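Local coordinates for prenyltransference for protein (Lavandula lanata, PDB 5HC8), which catalyses the head-to-middle condensation of two dimethylallyl diphosphate molecules into lavandulyl diphosphate, as a member of the undecaprenyl diphosphate synthase (cis-prenyltransferase) family, at residues A[210-214]-A[238-243]; A[93-97]-A[127-131]; A[147-152]-A[174-179]. All coordinates share one frame. Residues are numbered along the deposited sequence.

Contact 1. Residues A[210-214]-A[238-243]. With ISY (3-methylbut-3-enylsulfanyl(phosphonooxy)phosphinic acid), chain F.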
loop_
_atom_site.group_PDB
_atom_site.type_symbol
_atom_site.label_atom_id
_atom_site.label_comp_id
_atom_site.label_asym_id
_atom_site.label_seq_id
_atom_site.Cartn_x
_atom_site.Cartn_y
_atom_site.Cartn_z
ATOM N N PHE A 210 -4.793 4.517 4.765
ATOM C CA PHE A 210 -4.547 5.097 6.131
ATOM C C PHE A 210 -4.246 4.100 7.184
ATOM O O PHE A 210 -4.096 4.460 8.338
ATOM C CB PHE A 210 -5.682 6.076 6.535
ATOM C CG PHE A 210 -5.763 7.304 5.590
ATOM C CD1 PHE A 210 -4.835 8.319 5.690
ATOM C CD2 PHE A 210 -6.721 7.349 4.617
ATOM C CE1 PHE A 210 -4.880 9.410 4.836
ATOM C CE2 PHE A 210 -6.773 8.433 3.735
ATOM C CZ PHE A 210 -5.866 9.438 3.858
ATOM N N THR A 211 -4.195 2.815 6.825
ATOM C CA THR A 211 -3.751 1.788 7.718
ATOM C C THR A 211 -2.371 2.049 8.395
ATOM O O THR A 211 -1.399 2.490 7.782
ATOM C CB THR A 211 -3.624 0.509 6.901
ATOM O OG1 THR A 211 -4.858 0.291 6.186
ATOM C CG2 THR A 211 -3.267 -0.682 7.764
ATOM N N GLU A 212 -2.332 1.841 9.704
ATOM C CA GLU A 212 -1.071 1.855 10.467
ATOM C C GLU A 212 -0.362 0.560 10.215
ATOM O O GLU A 212 -0.962 -0.522 10.344
ATOM C CB GLU A 212 -1.405 2.036 11.961
ATOM C CG GLU A 212 -1.973 3.410 12.258
ATOM C CD GLU A 212 -0.972 4.537 12.032
ATOM O OE1 GLU A 212 0.223 4.297 12.148
ATOM O OE2 GLU A 212 -1.381 5.644 11.699
ATOM N N PHE A 213 0.916 0.638 9.861
ATOM C CA PHE A 213 1.742 -0.541 9.678
ATOM C C PHE A 213 2.596 -0.825 10.926
ATOM O O PHE A 213 3.166 0.091 11.538
ATOM C CB PHE A 213 2.695 -0.334 8.511
ATOM C CG PHE A 213 2.034 -0.073 7.178
ATOM C CD1 PHE A 213 0.757 -0.475 6.901
ATOM C CD2 PHE A 213 2.709 0.581 6.223
ATOM C CE1 PHE A 213 0.203 -0.274 5.634
ATOM C CE2 PHE A 213 2.175 0.805 4.963
ATOM C CZ PHE A 213 0.932 0.350 4.647
ATOM N N TYR A 214 2.643 -2.090 11.302
ATOM C CA TYR A 214 3.477 -2.582 12.338
ATOM C C TYR A 214 4.293 -3.770 11.863
ATOM O O TYR A 214 3.760 -4.781 11.432
ATOM C CB TYR A 214 2.594 -2.983 13.486
ATOM C CG TYR A 214 3.321 -3.587 14.693
ATOM C CD1 TYR A 214 3.892 -2.791 15.661
ATOM C CD2 TYR A 214 3.453 -4.977 14.828
ATOM C CE1 TYR A 214 4.544 -3.341 16.753
ATOM C CE2 TYR A 214 4.112 -5.539 15.884
ATOM C CZ TYR A 214 4.620 -4.743 16.858
ATOM O OH TYR A 214 5.203 -5.348 17.929
ATOM N N ARG A 238 -0.120 5.388 18.294
ATOM C CA ARG A 238 -0.047 6.168 17.038
ATOM C C ARG A 238 -1.020 7.391 17.032
ATOM O O ARG A 238 -2.162 7.292 17.478
ATOM C CB ARG A 238 -0.428 5.334 15.815
ATOM C CG ARG A 238 0.194 3.930 15.663
ATOM C CD ARG A 238 1.620 4.060 15.277
ATOM N NE ARG A 238 2.260 2.767 15.216
ATOM C CZ ARG A 238 2.485 2.048 14.115
ATOM N NH1 ARG A 238 2.087 2.413 12.895
ATOM N NH2 ARG A 238 3.131 0.921 14.252
ATOM N N TYR A 239 -0.545 8.506 16.481
ATOM C CA TYR A 239 -1.392 9.665 16.148
ATOM C C TYR A 239 -1.770 9.531 14.676
ATOM O O TYR A 239 -0.872 9.512 13.833
ATOM C CB TYR A 239 -0.701 11.038 16.383
ATOM C CG TYR A 239 -1.600 12.148 15.859
ATOM C CD1 TYR A 239 -2.733 12.554 16.579
ATOM C CD2 TYR A 239 -1.380 12.715 14.585
ATOM C CE1 TYR A 239 -3.591 13.525 16.076
ATOM C CE2 TYR A 239 -2.230 13.680 14.070
ATOM C CZ TYR A 239 -3.331 14.087 14.815
ATOM O OH TYR A 239 -4.164 15.044 14.281
ATOM N N ARG A 240 -3.077 9.438 14.393
ATOM C CA ARG A 240 -3.618 9.312 13.009
ATOM C C ARG A 240 -4.232 10.665 12.597
ATOM O O ARG A 240 -5.204 11.142 13.204
ATOM C CB ARG A 240 -4.677 8.185 12.923
ATOM C CG ARG A 240 -4.381 6.871 13.712
ATOM C CD ARG A 240 -5.479 5.805 13.497
ATOM N NE ARG A 240 -5.455 5.272 12.114
ATOM C CZ ARG A 240 -6.319 4.384 11.587
ATOM N NH1 ARG A 240 -7.373 3.913 12.281
ATOM N NH2 ARG A 240 -6.151 3.977 10.340
ATOM N N GLY A 241 -3.643 11.317 11.604
ATOM C CA GLY A 241 -4.138 12.637 11.172
ATOM C C GLY A 241 -4.972 12.592 9.884
ATOM O O GLY A 241 -5.623 13.606 9.553
ATOM N N PHE A 242 -4.949 11.449 9.162
ATOM C CA PHE A 242 -5.672 11.303 7.856
ATOM C C PHE A 242 -5.483 12.478 6.810
ATOM O O PHE A 242 -6.452 12.783 6.074
ATOM C CB PHE A 242 -7.209 11.093 8.082
ATOM C CG PHE A 242 -7.572 9.963 9.051
ATOM C CD1 PHE A 242 -7.610 8.631 8.626
ATOM C CD2 PHE A 242 -7.933 10.248 10.398
ATOM C CE1 PHE A 242 -7.954 7.605 9.525
ATOM C CE2 PHE A 242 -8.294 9.228 11.296
ATOM C CZ PHE A 242 -8.302 7.902 10.860
ATOM N N GLY A 243 -4.283 13.119 6.746
ATOM C CA GLY A 243 -3.928 14.254 5.760
ATOM C C GLY A 243 -4.225 15.727 6.179
ATOM O O GLY A 243 -3.661 16.764 5.676
HETATM P P1 ISY F . -1.034 12.034 7.685
HETATM O O2 ISY F . -0.895 12.951 6.311
HETATM P P3 ISY F . 0.197 14.027 5.947
HETATM O O4 ISY F . 0.368 11.836 8.385
HETATM O O5 ISY F . -1.745 10.671 7.448
HETATM O O6 ISY F . -1.929 12.863 8.594
HETATM O O7 ISY F . 0.637 14.768 7.158
HETATM O O8 ISY F . -0.341 14.884 4.709
HETATM S S9 ISY F . 1.893 12.871 5.360
HETATM C C10 ISY F . 1.476 12.519 3.669
HETATM C C11 ISY F . 2.488 13.361 2.933
HETATM C C12 ISY F . 2.092 14.252 1.790
HETATM C C13 ISY F . 3.132 15.022 1.115
HETATM C C14 ISY F . 0.670 14.518 1.466
HETATM O O HOH W 1 -3.734 6.422 10.081
#
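The ring of F210 offers its face to the edge of F242 in an offset edge-to-face pair, centroids 5.7 Å apart and planes at 63°; F210 CG comes within 3.8 Å of F242 CD1. The two segments run nearly opposite ways (153°), yet they are joined by side chains rather than by backbone pairing. A long side chain ending in planar N-H donors can serve a carboxylate and a carbonyl together: R238 NH1 meets E212 OE1 at 2.8 Å in a salt bridge, while R238 NH1 and NH2 grip F213 O at 2.9 and 2.8 Å, with both acceptors near the guanidinium plane. R240 reaches F210 more simply, NH2 donating to F210 O at 2.9 Å. Water 1 fills the remaining gap, giving hydrogen bonds to F210 O (2.6 Å) and E212 OE2 (3.0 Å) and accepting one from R240 NE (2.9 Å). E212 divides its carboxylate: OE1 takes R238, and OE2 forms a salt bridge with R199 of the second subunit; R240 NH1 pairs with D189. At the far end, G243 N donates to ISY O6 at 3.0 Å. A side chain on G241 would run into that oxygen, and G243 has positive phi, so glycine suits both places. N69 and R199 of the second subunit hydrogen-bond the same ligand, and N69 also holds G243 O. Thus the tail after helix 225-237, braced on strand 212-215, reaches a substrate pocket formed largely by the other subunit, an arrangement characteristic of the composite active sites of dimeric cis-prenyltransferases.

Contact 2. Residues A[93-97]-A[127-131]; sequences KELVT and LSQAN
This is a small, mainly apolar contact between the last turn of helix 91-97 and the weakly bonded end of helix 115-128 with the turn that follows it. Segment 93-97 is helical (phi/psi near -60/-45 at K93 and E94); V96 CA and S128 CA, the nearest pair, are 5.7 Å apart. V96 (chi1 m) points toward the other segment: V96 CG2 meets L127 CD2 at 3.3 Å and V96 CG1 meets S128 CB at 3.7 Å, short branches suiting a tight approach. L127 (chi1 t, chi2 p) extends CD2 to 3.8 Å from T97 CG2 and 4.1 Å from K93 CA. T97 adopts chi1 p, so OG1 bonds back to K93 O at 2.9 Å. S128 to N131 form a type I beta turn, closed by N131 N to S128 O (2.9 Å). N131 (chi1 m) sends ND2 to V96 O at 2.8 Å, a weak bond; its stronger partner is I102 O. V96 packs on F104, and S128 OG bonds back to A124 O and also pairs with F104 N, beside 103-107, outermost strand of this chain, where successive crossovers of a parallel alpha/beta sheet meet.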
loop_
_atom_site.group_PDB
_atom_site.type_symbol
_atom_site.label_atom_id
_atom_site.label_comp_id
_atom_site.label_asym_id
_atom_site.label_seq_id
_atom_site.Cartn_x
_atom_site.Cartn_y
_atom_site.Cartn_z
ATOM N N LYS A 93 -13.819 -24.878 13.034
ATOM C CA LYS A 93 -15.096 -25.455 13.492
ATOM C C LYS A 93 -15.253 -25.174 15.016
ATOM O O LYS A 93 -16.314 -24.719 15.471
ATOM C CB LYS A 93 -15.137 -26.959 13.164
ATOM C CG LYS A 93 -16.136 -27.761 13.996
ATOM C CD LYS A 93 -16.125 -29.235 13.612
ATOM C CE LYS A 93 -17.435 -29.916 14.014
ATOM N NZ LYS A 93 -17.205 -31.315 14.462
ATOM N N GLU A 94 -14.199 -25.382 15.787
ATOM C CA GLU A 94 -14.223 -25.022 17.229
ATOM C C GLU A 94 -14.502 -23.538 17.525
ATOM O O GLU A 94 -15.283 -23.208 18.404
ATOM C CB GLU A 94 -12.896 -25.419 17.888
ATOM C CG GLU A 94 -13.011 -25.750 19.376
ATOM C CD GLU A 94 -13.876 -27.000 19.651
ATOM O OE1 GLU A 94 -14.078 -27.347 20.842
ATOM O OE2 GLU A 94 -14.358 -27.652 18.683
ATOM N N LEU A 95 -13.859 -22.633 16.786
ATOM C CA LEU A 95 -14.066 -21.220 16.988
ATOM C C LEU A 95 -15.503 -20.709 16.685
ATOM O O LEU A 95 -16.035 -19.840 17.397
ATOM C CB LEU A 95 -13.052 -20.437 16.123
ATOM C CG LEU A 95 -11.583 -20.556 16.569
ATOM C CD1 LEU A 95 -10.597 -20.326 15.420
ATOM C CD2 LEU A 95 -11.403 -19.553 17.683
ATOM N N VAL A 96 -16.101 -21.185 15.607
ATOM C CA VAL A 96 -17.386 -20.672 15.198
ATOM C C VAL A 96 -18.509 -21.290 16.069
ATOM O O VAL A 96 -19.569 -20.658 16.249
ATOM C CB VAL A 96 -17.645 -20.864 13.693
ATOM C CG1 VAL A 96 -16.508 -20.309 12.867
ATOM C CG2 VAL A 96 -17.847 -22.311 13.316
ATOM N N THR A 97 -18.246 -22.478 16.618
ATOM C CA THR A 97 -19.199 -23.157 17.555
ATOM C C THR A 97 -18.935 -22.905 19.039
ATOM O O THR A 97 -19.725 -23.334 19.881
ATOM C CB THR A 97 -19.391 -24.674 17.270
ATOM O OG1 THR A 97 -18.200 -25.425 17.518
ATOM C CG2 THR A 97 -19.806 -24.870 15.825
ATOM N N LEU A 127 -21.479 -23.093 8.374
ATOM C CA LEU A 127 -21.563 -23.305 9.820
ATOM C C LEU A 127 -21.606 -22.003 10.634
ATOM O O LEU A 127 -22.155 -21.957 11.743
ATOM C CB LEU A 127 -20.379 -24.163 10.257
ATOM C CG LEU A 127 -20.359 -24.779 11.637
ATOM C CD1 LEU A 127 -21.291 -25.989 11.610
ATOM C CD2 LEU A 127 -18.951 -25.182 12.092
ATOM N N SER A 128 -21.070 -20.918 10.081
ATOM C CA SER A 128 -20.930 -19.678 10.858
ATOM C C SER A 128 -21.798 -18.575 10.290
ATOM O O SER A 128 -21.786 -17.429 10.754
ATOM C CB SER A 128 -19.442 -19.274 10.890
ATOM O OG SER A 128 -18.949 -19.023 9.589
ATOM N N GLN A 129 -22.589 -18.919 9.288
ATOM C CA GLN A 129 -23.332 -17.935 8.570
ATOM C C GLN A 129 -24.194 -17.064 9.483
ATOM O O GLN A 129 -24.333 -15.857 9.242
ATOM C CB GLN A 129 -24.223 -18.599 7.512
ATOM C CG GLN A 129 -25.067 -17.563 6.782
ATOM C CD GLN A 129 -25.341 -17.916 5.338
ATOM O OE1 GLN A 129 -25.609 -19.069 5.015
ATOM N NE2 GLN A 129 -25.288 -16.912 4.459
ATOM N N ALA A 130 -24.795 -17.656 10.511
ATOM C CA ALA A 130 -25.690 -16.873 11.387
ATOM C C ALA A 130 -24.992 -16.251 12.629
ATOM O O ALA A 130 -25.642 -15.590 13.442
ATOM C CB ALA A 130 -26.874 -17.739 11.819
ATOM N N ASN A 131 -23.691 -16.478 12.788
ATOM C CA ASN A 131 -22.978 -16.055 13.999
ATOM C C ASN A 131 -22.908 -14.544 14.058
ATOM O O ASN A 131 -22.968 -13.858 13.042
ATOM C CB ASN A 131 -21.584 -16.685 14.049
ATOM C CG ASN A 131 -21.643 -18.179 14.263
ATOM O OD1 ASN A 131 -22.731 -18.712 14.323
ATOM N ND2 ASN A 131 -20.503 -18.863 14.379
#

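Contact 3. Residues A[147-152]-A[174-179]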
loop_
_atom_site.group_PDB
_atom_site.type_symbol
_atom_site.label_atom_id
_atom_site.label_comp_id
_atom_site.label_asym_id
_atom_site.label_seq_id
_atom_site.Cartn_x
_atom_site.Cartn_y
_atom_site.Cartn_z
ATOM N N ASP A 147 -7.415 -8.233 -6.959
ATOM C CA ASP A 147 -8.640 -7.607 -6.438
ATOM C C ASP A 147 -9.073 -6.363 -7.198
ATOM O O ASP A 147 -10.246 -6.229 -7.595
ATOM C CB ASP A 147 -8.427 -7.296 -4.938
ATOM C CG ASP A 147 -9.692 -7.144 -4.151
ATOM O OD1 ASP A 147 -10.850 -7.450 -4.626
ATOM O OD2 ASP A 147 -9.496 -6.739 -2.952
ATOM N N ILE A 148 -8.188 -5.378 -7.364
ATOM C CA ILE A 148 -8.472 -4.232 -8.062
ATOM C C ILE A 148 -8.882 -4.532 -9.527
ATOM O O ILE A 148 -9.840 -3.926 -10.066
ATOM C CB ILE A 148 -7.337 -3.257 -8.004
ATOM C CG1 ILE A 148 -7.152 -2.767 -6.533
ATOM C CG2 ILE A 148 -7.530 -2.076 -8.959
ATOM C CD1 ILE A 148 -5.827 -2.045 -6.349
ATOM N N VAL A 149 -8.179 -5.396 -10.193
ATOM C CA VAL A 149 -8.480 -5.670 -11.625
ATOM C C VAL A 149 -9.859 -6.321 -11.736
ATOM O O VAL A 149 -10.653 -5.934 -12.574
ATOM C CB VAL A 149 -7.404 -6.578 -12.260
ATOM C CG1 VAL A 149 -7.828 -7.050 -13.664
ATOM C CG2 VAL A 149 -6.058 -5.873 -12.363
ATOM N N GLU A 150 -10.157 -7.234 -10.841
ATOM C CA GLU A 150 -11.421 -7.969 -10.856
ATOM C C GLU A 150 -12.604 -7.044 -10.507
ATOM O O GLU A 150 -13.707 -7.112 -11.146
ATOM C CB GLU A 150 -11.359 -9.177 -9.943
ATOM C CG GLU A 150 -12.681 -9.884 -9.711
ATOM C CD GLU A 150 -13.289 -10.464 -11.006
ATOM O OE1 GLU A 150 -12.509 -10.667 -11.959
ATOM O OE2 GLU A 150 -14.538 -10.676 -11.076
ATOM N N ALA A 151 -12.402 -6.151 -9.556
ATOM C CA ALA A 151 -13.335 -5.033 -9.351
ATOM C C ALA A 151 -13.564 -4.178 -10.609
ATOM O O ALA A 151 -14.744 -3.845 -10.963
ATOM C CB ALA A 151 -12.917 -4.151 -8.182
ATOM N N ALA A 152 -12.473 -3.795 -11.258
ATOM C CA ALA A 152 -12.513 -3.055 -12.505
ATOM C C ALA A 152 -13.319 -3.815 -13.621
ATOM O O ALA A 152 -14.149 -3.184 -14.327
ATOM C CB ALA A 152 -11.113 -2.668 -12.955
ATOM N N PHE A 174 -16.359 1.689 -6.263
ATOM C CA PHE A 174 -15.217 0.815 -6.522
ATOM C C PHE A 174 -15.037 -0.142 -5.370
ATOM O O PHE A 174 -14.966 -1.348 -5.540
ATOM C CB PHE A 174 -13.986 1.657 -6.872
ATOM C CG PHE A 174 -12.945 0.861 -7.589
ATOM C CD1 PHE A 174 -12.117 0.032 -6.879
ATOM C CD2 PHE A 174 -12.889 0.865 -8.972
ATOM C CE1 PHE A 174 -11.186 -0.746 -7.530
ATOM C CE2 PHE A 174 -11.936 0.090 -9.641
ATOM C CZ PHE A 174 -11.133 -0.756 -8.910
ATOM N N GLU A 175 -15.226 0.374 -4.166
ATOM C CA GLU A 175 -15.163 -0.398 -2.942
ATOM C C GLU A 175 -16.165 -1.535 -2.890
ATOM O O GLU A 175 -15.867 -2.643 -2.462
ATOM C CB GLU A 175 -15.338 0.655 -1.828
ATOM C CG GLU A 175 -15.289 0.343 -0.348
ATOM C CD GLU A 175 -13.908 0.290 0.175
ATOM O OE1 GLU A 175 -13.214 1.333 0.418
ATOM O OE2 GLU A 175 -13.527 -0.879 0.287
ATOM N N GLN A 176 -17.386 -1.324 -3.399
ATOM C CA GLN A 176 -18.420 -2.386 -3.296
ATOM C C GLN A 176 -18.178 -3.555 -4.260
ATOM O O GLN A 176 -18.819 -4.591 -4.187
ATOM C CB GLN A 176 -19.826 -1.843 -3.673
ATOM C CG GLN A 176 -20.334 -0.618 -2.940
ATOM C CD GLN A 176 -21.457 0.088 -3.755
ATOM O OE1 GLN A 176 -22.127 -0.536 -4.602
ATOM N NE2 GLN A 176 -21.647 1.386 -3.517
ATOM N N HIS A 177 -17.187 -3.415 -5.143
ATOM C CA HIS A 177 -16.845 -4.521 -6.072
ATOM C C HIS A 177 -15.561 -5.270 -5.757
ATOM O O HIS A 177 -15.209 -6.229 -6.464
ATOM C CB HIS A 177 -16.827 -3.903 -7.466
ATOM C CG HIS A 177 -18.194 -3.491 -7.915
ATOM N ND1 HIS A 177 -18.674 -2.209 -7.767
ATOM C CD2 HIS A 177 -19.217 -4.230 -8.421
ATOM C CE1 HIS A 177 -19.922 -2.159 -8.220
ATOM N NE2 HIS A 177 -20.266 -3.371 -8.626
ATOM N N LEU A 178 -14.882 -4.874 -4.678
ATOM C CA LEU A 178 -13.708 -5.640 -4.228
ATOM C C LEU A 178 -14.152 -6.812 -3.464
ATOM O O LEU A 178 -15.337 -6.900 -3.040
ATOM C CB LEU A 178 -12.809 -4.738 -3.341
ATOM C CG LEU A 178 -12.248 -3.567 -4.148
ATOM C CD1 LEU A 178 -11.798 -2.457 -3.205
ATOM C CD2 LEU A 178 -11.023 -4.021 -4.975
ATOM N N MET A 179 -13.202 -7.716 -3.235
ATOM C CA MET A 179 -13.405 -8.899 -2.436
ATOM C C MET A 179 -13.683 -8.609 -0.981
ATOM O O MET A 179 -14.275 -9.456 -0.323
ATOM C CB MET A 179 -12.245 -9.896 -2.589
ATOM C CG MET A 179 -12.236 -10.567 -3.956
ATOM S SD MET A 179 -10.877 -11.747 -4.139
ATOM C CE MET A 179 -9.756 -10.781 -5.099
#
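Two helical elements of the cis-prenyltransferase (undecaprenyl diphosphate synthase) fold, helix 144-160 and the end of helix 171-176, pack here with small residues set against bulky ones. The bump at the centre is the methyl of A151, at the closest backbone approach, where A151 CA and H177 CA are 4.8 Å apart. It settles in a hollow walled by F174, H177 and L178: A151 CB is 3.9 Å from F174 CE1, 3.5 Å from H177 O and 3.7 Å from L178 CD2. The methyl of alanine matches this shallow hollow. In return, L178 pushes CD2 into the dip between D147 and A151, 3.9 Å from I148 N. The F174 ring has its CZ 3.6 Å from I148 O and 3.8 Å from I148 CG2, where it fits beside the backbone of the turn next to the small A152. F174 also stacks with W206 of its own chain and packs on A152 of the second subunit, so the dimer shares this surface. H177 meets A151 with its CB (4.0 Å from A151 CB), and its imidazole ND1 hydrogen-bonds T173 O. The flexible M179 lies along D147, M179 CE about 3.7 Å from D147 CB and M179 CB 3.5 Å from D147 OD1. D147 is buried but well supplied, OD2 being held by Y142 and Q207. As the chain becomes extended at L178, the next amide meets the other carboxylate oxygen: M179 N donates to D147 OD1 at 2.7 Å, nearly straight at 169°.

From the N terminus the three contacts follow in series, with no nesting or crossing. Contact 2 comes first, closing a loop of 29 residues that contains strand 103-107 and most of helix 115-128. After strand 135-140, contact 3 closes a 21-residue loop that is about half helix. Strand 190-193 follows, and contact 1 then encloses helix 225-237 while joining the C-terminal tail to strand 212-215, outermost within this chain, where F213 bonds on to the second subunit. None touches another: contacts 1 and 3 approach to about 10 Å between nearest atoms, contacts 1 and 2 to about 21 Å. Contacts 1 and 3 both meet the second subunit, whereas contact 2 lies within its own chain.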